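Local coordinates for probable n-acetylneuraminic acid outer membrane channel protein NANC (Escherichia coli, PDB 2WJR) that forms a monomeric, weakly anion-selective outer-membrane channel through which N-acetylneuraminic acid, the commonest sialic acid of host cell surfaces, enters the bacterium, at residues Ala1-Arg9 and Glu16-Gly24. The protein carries 1 engineered substitution. Residues are numbered along the deposited sequence; the frame is centred on the assembly and turned at random.
Engineered in segment 1-9: Ala-1 (natural residue Thr).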
ATOM      1  N   ALA A   1      10.656 -11.242  -7.243  1.00 30.08           N
ATOM      2  CA  ALA A   1       9.489 -11.991  -6.721  1.00 30.16           C
ATOM      3  C   ALA A   1       8.269 -11.552  -7.495  1.00 30.21           C
ATOM      4  O   ALA A   1       8.202 -10.410  -7.949  1.00 31.48           O
ATOM      5  CB  ALA A   1       9.299 -11.734  -5.225  1.00 27.63           C
ATOM      6  N   LEU A   2       7.337 -12.476  -7.682  1.00 30.01           N
ATOM      7  CA  LEU A   2       6.104 -12.210  -8.372  1.00 29.57           C
ATOM      8  C   LEU A   2       5.011 -12.429  -7.363  1.00 28.65           C
ATOM      9  O   LEU A   2       4.990 -13.443  -6.700  1.00 28.50           O
ATOM     10  CB  LEU A   2       5.941 -13.180  -9.539  1.00 30.46           C
ATOM     11  CG  LEU A   2       4.612 -13.256 -10.293  1.00 31.48           C
ATOM     12  CD1 LEU A   2       4.313 -11.981 -11.026  1.00 33.64           C
ATOM     13  CD2 LEU A   2       4.659 -14.426 -11.281  1.00 33.27           C
ATOM     14  N   ASP A   3       4.109 -11.464  -7.243  1.00 27.49           N
ATOM     15  CA  ASP A   3       2.997 -11.574  -6.309  1.00 26.45           C
ATOM     16  C   ASP A   3       1.701 -11.438  -7.104  1.00 25.39           C
ATOM     17  O   ASP A   3       1.573 -10.547  -7.955  1.00 24.59           O
ATOM     18  CB  ASP A   3       3.101 -10.477  -5.245  1.00 26.71           C
ATOM     19  CG  ASP A   3       2.186 -10.713  -4.055  1.00 27.14           C
ATOM     20  OD1 ASP A   3       0.947 -10.550  -4.171  1.00 28.65           O
ATOM     21  OD2 ASP A   3       2.715 -11.017  -2.975  1.00 31.04           O
ATOM     22  N   VAL A   4       0.752 -12.321  -6.816  1.00 24.89           N
ATOM     23  CA  VAL A   4      -0.575 -12.318  -7.439  1.00 24.69           C
ATOM     24  C   VAL A   4      -1.584 -12.285  -6.297  1.00 24.00           C
ATOM     25  O   VAL A   4      -1.477 -13.066  -5.363  1.00 23.61           O
ATOM     26  CB  VAL A   4      -0.807 -13.583  -8.300  1.00 25.41           C
ATOM     27  CG1 VAL A   4      -2.190 -13.541  -8.936  1.00 26.46           C
ATOM     28  CG2 VAL A   4       0.271 -13.706  -9.391  1.00 26.23           C
ATOM     29  N   ARG A   5      -2.540 -11.372  -6.345  1.00 23.88           N
ATOM     30  CA  ARG A   5      -3.452 -11.202  -5.221  1.00 23.93           C
ATOM     31  C   ARG A   5      -4.834 -10.899  -5.722  1.00 23.81           C
ATOM     32  O   ARG A   5      -5.001 -10.090  -6.611  1.00 24.98           O
ATOM     33  CB  ARG A   5      -2.987 -10.062  -4.298  1.00 24.02           C
ATOM     34  CG  ARG A   5      -3.723  -9.995  -2.977  1.00 22.88           C
ATOM     35  CD  ARG A   5      -3.323  -8.776  -2.162  1.00 22.18           C
ATOM     36  NE  ARG A   5      -3.740  -7.553  -2.820  1.00 21.27           N
ATOM     37  CZ  ARG A   5      -3.346  -6.330  -2.488  1.00 22.64           C
ATOM     38  NH1 ARG A   5      -2.513  -6.139  -1.484  1.00 21.81           N
ATOM     39  NH2 ARG A   5      -3.793  -5.290  -3.168  1.00 23.92           N
ATOM     40  N   GLY A   6      -5.817 -11.559  -5.136  1.00 24.23           N
ATOM     41  CA  GLY A   6      -7.232 -11.273  -5.415  1.00 24.78           C
ATOM     42  C   GLY A   6      -7.885 -10.761  -4.149  1.00 24.48           C
ATOM     43  O   GLY A   6      -7.583 -11.243  -3.071  1.00 24.69           O
ATOM     44  N   GLY A   7      -8.794  -9.799  -4.283  1.00 25.51           N
ATOM     45  CA  GLY A   7      -9.444  -9.209  -3.122  1.00 26.20           C
ATOM     46  C   GLY A   7     -10.892  -8.843  -3.342  1.00 26.51           C
ATOM     47  O   GLY A   7     -11.280  -8.499  -4.452  1.00 26.37           O
ATOM     48  N   TYR A   8     -11.670  -8.926  -2.266  1.00 27.57           N
ATOM     49  CA  TYR A   8     -13.067  -8.478  -2.261  1.00 28.43           C
ATOM     50  C   TYR A   8     -13.252  -7.323  -1.283  1.00 28.36           C
ATOM     51  O   TYR A   8     -12.848  -7.415  -0.131  1.00 28.48           O
ATOM     52  CB  TYR A   8     -14.016  -9.630  -1.883  1.00 28.62           C
ATOM     53  CG  TYR A   8     -15.442  -9.130  -1.726  1.00 31.20           C
ATOM     54  CD1 TYR A   8     -16.143  -8.641  -2.821  1.00 34.32           C
ATOM     55  CD2 TYR A   8     -16.057  -9.088  -0.482  1.00 34.98           C
ATOM     56  CE1 TYR A   8     -17.441  -8.148  -2.692  1.00 36.87           C
ATOM     57  CE2 TYR A   8     -17.359  -8.598  -0.339  1.00 37.47           C
ATOM     58  CZ  TYR A   8     -18.038  -8.129  -1.453  1.00 37.89           C
ATOM     59  OH  TYR A   8     -19.313  -7.629  -1.334  1.00 41.93           O
ATOM     60  N   ARG A   9     -13.899  -6.255  -1.747  1.00 28.83           N
ATOM     61  CA  ARG A   9     -14.238  -5.122  -0.917  1.00 29.38           C
ATOM     62  C   ARG A   9     -15.747  -5.062  -0.658  1.00 29.88           C
ATOM     63  O   ARG A   9     -16.521  -4.952  -1.610  1.00 29.06           O
ATOM     64  CB  ARG A   9     -13.786  -3.841  -1.592  1.00 29.56           C
ATOM     65  CG  ARG A   9     -12.277  -3.769  -1.777  1.00 32.08           C
ATOM     66  CD  ARG A   9     -11.816  -2.436  -1.324  1.00 34.90           C
ATOM     67  NE  ARG A   9     -10.574  -1.967  -1.903  1.00 36.28           N
ATOM     68  CZ  ARG A   9     -10.260  -0.682  -1.969  1.00 37.26           C
ATOM     69  NH1 ARG A   9     -11.116   0.238  -1.537  1.00 38.46           N
ATOM     70  NH2 ARG A   9      -9.115  -0.307  -2.494  1.00 38.78           N
ATOM     71  N   GLU A  16     -10.842  -6.781  -6.724  1.00 30.36           N
ATOM     72  CA  GLU A  16      -9.603  -6.239  -7.264  1.00 29.64           C
ATOM     73  C   GLU A  16      -8.528  -7.310  -7.350  1.00 28.69           C
ATOM     74  O   GLU A  16      -8.449  -8.203  -6.506  1.00 28.66           O
ATOM     75  CB  GLU A  16      -9.109  -5.076  -6.417  1.00 30.24           C
ATOM     76  CG  GLU A  16      -8.926  -5.398  -4.948  1.00 30.35           C
ATOM     77  CD  GLU A  16      -8.400  -4.201  -4.173  1.00 31.60           C
ATOM     78  OE1 GLU A  16      -7.648  -3.391  -4.769  1.00 31.06           O
ATOM     79  OE2 GLU A  16      -8.725  -4.075  -2.967  1.00 31.60           O
ATOM     80  N   THR A  17      -7.707  -7.206  -8.380  1.00 28.34           N
ATOM     81  CA  THR A  17      -6.570  -8.099  -8.560  1.00 28.29           C
ATOM     82  C   THR A  17      -5.314  -7.270  -8.686  1.00 27.21           C
ATOM     83  O   THR A  17      -5.306  -6.212  -9.330  1.00 28.36           O
ATOM     84  CB  THR A  17      -6.733  -9.054  -9.784  1.00 27.87           C
ATOM     85  OG1 THR A  17      -6.593  -8.322 -10.993  1.00 32.32           O
ATOM     86  CG2 THR A  17      -8.087  -9.720  -9.776  1.00 28.34           C
ATOM     87  N   ARG A  18      -4.267  -7.725  -8.017  1.00 26.10           N
ATOM     88  CA  ARG A  18      -2.983  -7.102  -8.111  1.00 25.59           C
ATOM     89  C   ARG A  18      -1.996  -8.121  -8.650  1.00 25.22           C
ATOM     90  O   ARG A  18      -1.959  -9.276  -8.222  1.00 24.71           O
ATOM     91  CB  ARG A  18      -2.506  -6.575  -6.751  1.00 25.32           C
ATOM     92  CG  ARG A  18      -1.215  -5.747  -6.862  1.00 25.37           C
ATOM     93  CD  ARG A  18      -0.659  -5.330  -5.515  1.00 24.38           C
ATOM     94  NE  ARG A  18      -0.239  -6.478  -4.730  1.00 24.32           N
ATOM     95  CZ  ARG A  18       0.311  -6.413  -3.521  1.00 24.74           C
ATOM     96  NH1 ARG A  18       0.527  -5.244  -2.927  1.00 26.71           N
ATOM     97  NH2 ARG A  18       0.660  -7.526  -2.899  1.00 24.25           N
ATOM     98  N   LEU A  19      -1.207  -7.666  -9.599  1.00 25.53           N
ATOM     99  CA  LEU A  19      -0.085  -8.430 -10.110  1.00 26.42           C
ATOM    100  C   LEU A  19       1.134  -7.572  -9.881  1.00 25.24           C
ATOM    101  O   LEU A  19       1.185  -6.436 -10.344  1.00 25.29           O
ATOM    102  CB  LEU A  19      -0.284  -8.715 -11.591  1.00 26.99           C
ATOM    103  CG  LEU A  19      -0.948 -10.053 -11.981  1.00 30.10           C
ATOM    104  CD1 LEU A  19       0.112 -11.150 -11.933  1.00 34.41           C
ATOM    105  CD2 LEU A  19      -2.155 -10.440 -11.132  1.00 33.42           C
ATOM    106  N   LYS A  20       2.117  -8.106  -9.167  1.00 25.15           N
ATOM    107  CA  LYS A  20       3.221  -7.284  -8.699  1.00 25.16           C
ATOM    108  C   LYS A  20       4.552  -7.997  -8.863  1.00 25.19           C
ATOM    109  O   LYS A  20       4.677  -9.149  -8.502  1.00 25.84           O
ATOM    110  CB  LYS A  20       3.000  -6.952  -7.232  1.00 25.09           C
ATOM    111  CG  LYS A  20       4.036  -6.032  -6.628  1.00 27.10           C
ATOM    112  CD  LYS A  20       3.647  -5.668  -5.218  1.00 30.98           C
ATOM    113  CE  LYS A  20       4.618  -4.696  -4.596  1.00 34.28           C
ATOM    114  NZ  LYS A  20       4.425  -4.640  -3.122  1.00 38.15           N
ATOM    115  N   VAL A  21       5.535  -7.294  -9.400  1.00 25.58           N
ATOM    116  CA  VAL A  21       6.876  -7.843  -9.534  1.00 26.01           C
ATOM    117  C   VAL A  21       7.829  -6.919  -8.818  1.00 25.95           C
ATOM    118  O   VAL A  21       7.872  -5.713  -9.091  1.00 25.77           O
ATOM    119  CB  VAL A  21       7.295  -8.034 -11.010  1.00 26.27           C
ATOM    120  CG1 VAL A  21       6.481  -9.151 -11.640  1.00 26.81           C
ATOM    121  CG2 VAL A  21       7.089  -6.755 -11.808  1.00 27.35           C
ATOM    122  N   SER A  22       8.591  -7.481  -7.891  1.00 26.11           N
ATOM    123  CA  SER A  22       9.537  -6.682  -7.119  1.00 26.97           C
ATOM    124  C   SER A  22      10.891  -7.377  -6.961  1.00 26.77           C
ATOM    125  O   SER A  22      10.965  -8.605  -6.913  1.00 26.28           O
ATOM    126  CB  SER A  22       8.973  -6.378  -5.737  1.00 26.68           C
ATOM    127  OG  SER A  22       8.765  -7.578  -5.027  1.00 31.46           O
ATOM    128  N   GLU A  23      11.929  -6.568  -6.802  1.00 26.53           N
ATOM    129  CA  GLU A  23      13.309  -7.071  -6.716  1.00 26.92           C
ATOM    130  C   GLU A  23      14.209  -6.110  -5.969  1.00 25.87           C
ATOM    131  O   GLU A  23      14.184  -4.905  -6.236  1.00 24.65           O
ATOM    132  CB  GLU A  23      13.827  -7.248  -8.133  1.00 27.64           C
ATOM    133  CG  GLU A  23      15.247  -7.641  -8.256  1.00 32.01           C
ATOM    134  CD  GLU A  23      15.521  -8.265  -9.612  1.00 35.48           C
ATOM    135  OE1 GLU A  23      16.267  -7.663 -10.413  1.00 39.12           O
ATOM    136  OE2 GLU A  23      14.964  -9.344  -9.878  1.00 40.46           O
ATOM    137  N   GLY A  24      14.977  -6.652  -5.020  1.00 24.98           N
ATOM    138  CA  GLY A  24      16.082  -5.940  -4.392  1.00 24.62           C
ATOM    139  C   GLY A  24      17.409  -6.310  -5.065  1.00 24.87           C
ATOM    140  O   GLY A  24      17.665  -7.483  -5.355  1.00 23.17           O
TER
HETATM  141  O   HOH W   1      -0.090  -8.991  -5.796  1.00 26.02           O
HETATM  142  O   HOH W   2      -5.368  -4.695  -5.818  1.00 26.06           O
HETATM  143  O   HOH W   3      -5.818  -7.493  -4.898  1.00 28.19           O
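Arg-9 and Glu-16 form a salt bridge at the extracellular end of this antiparallel hairpin: NE reaches OE2 at 3.0 Å in a nearly straight bond (176°). The oxygen lies in the guanidinium plane, whereas the nitrogen arrives from above the carboxylate plane. OE2 also pairs with Arg-207, so two arginines grip one oxygen. Further along the pore-side face, Arg-18 NH2 makes a weak salt bridge of 3.3 Å to Asp-3 OD1, which lies at the guanidinium edge and in its plane, the carboxylate turned almost at right angles; OD1 is bonded to Tyr-183 OH as well, and a water ties it to Arg-18 NE. The guanidinium groups of Arg-5 and Arg-18 stack, centres 3.8 Å apart and planes at 16°. Both side chains leave the backbone with CG anti to N and bend alike at chi3 (both near 65°), which lays the flat ends over one another. Lys-20 CD covers the other face of Arg-18. At the edge of Arg-5 one water stands between NH2 and Glu-16 OE1, and a second takes the NE hydrogen and lies, at weak range, near Glu-16 O. Arginines clustered on this face are consistent with the channel's weak anion selectivity. Paired backbone bonds join Asp-3 with Lys-20, Arg-5 with Arg-18 and Gly-7 with Glu-16. On the opposite, outward face the side chains are mostly apolar: Val-4 lies alongside Leu-19, CG2 to CD1 3.6 Å, and Leu-2 CD1 meets Val-21 CG1 at 3.6 Å. The two strands are the first hairpin of the KdgM-family beta-barrel; strand 198-212 pairs with the far edge of 2-9, closing the barrel, while strand 29-40 continues it beyond 14-24.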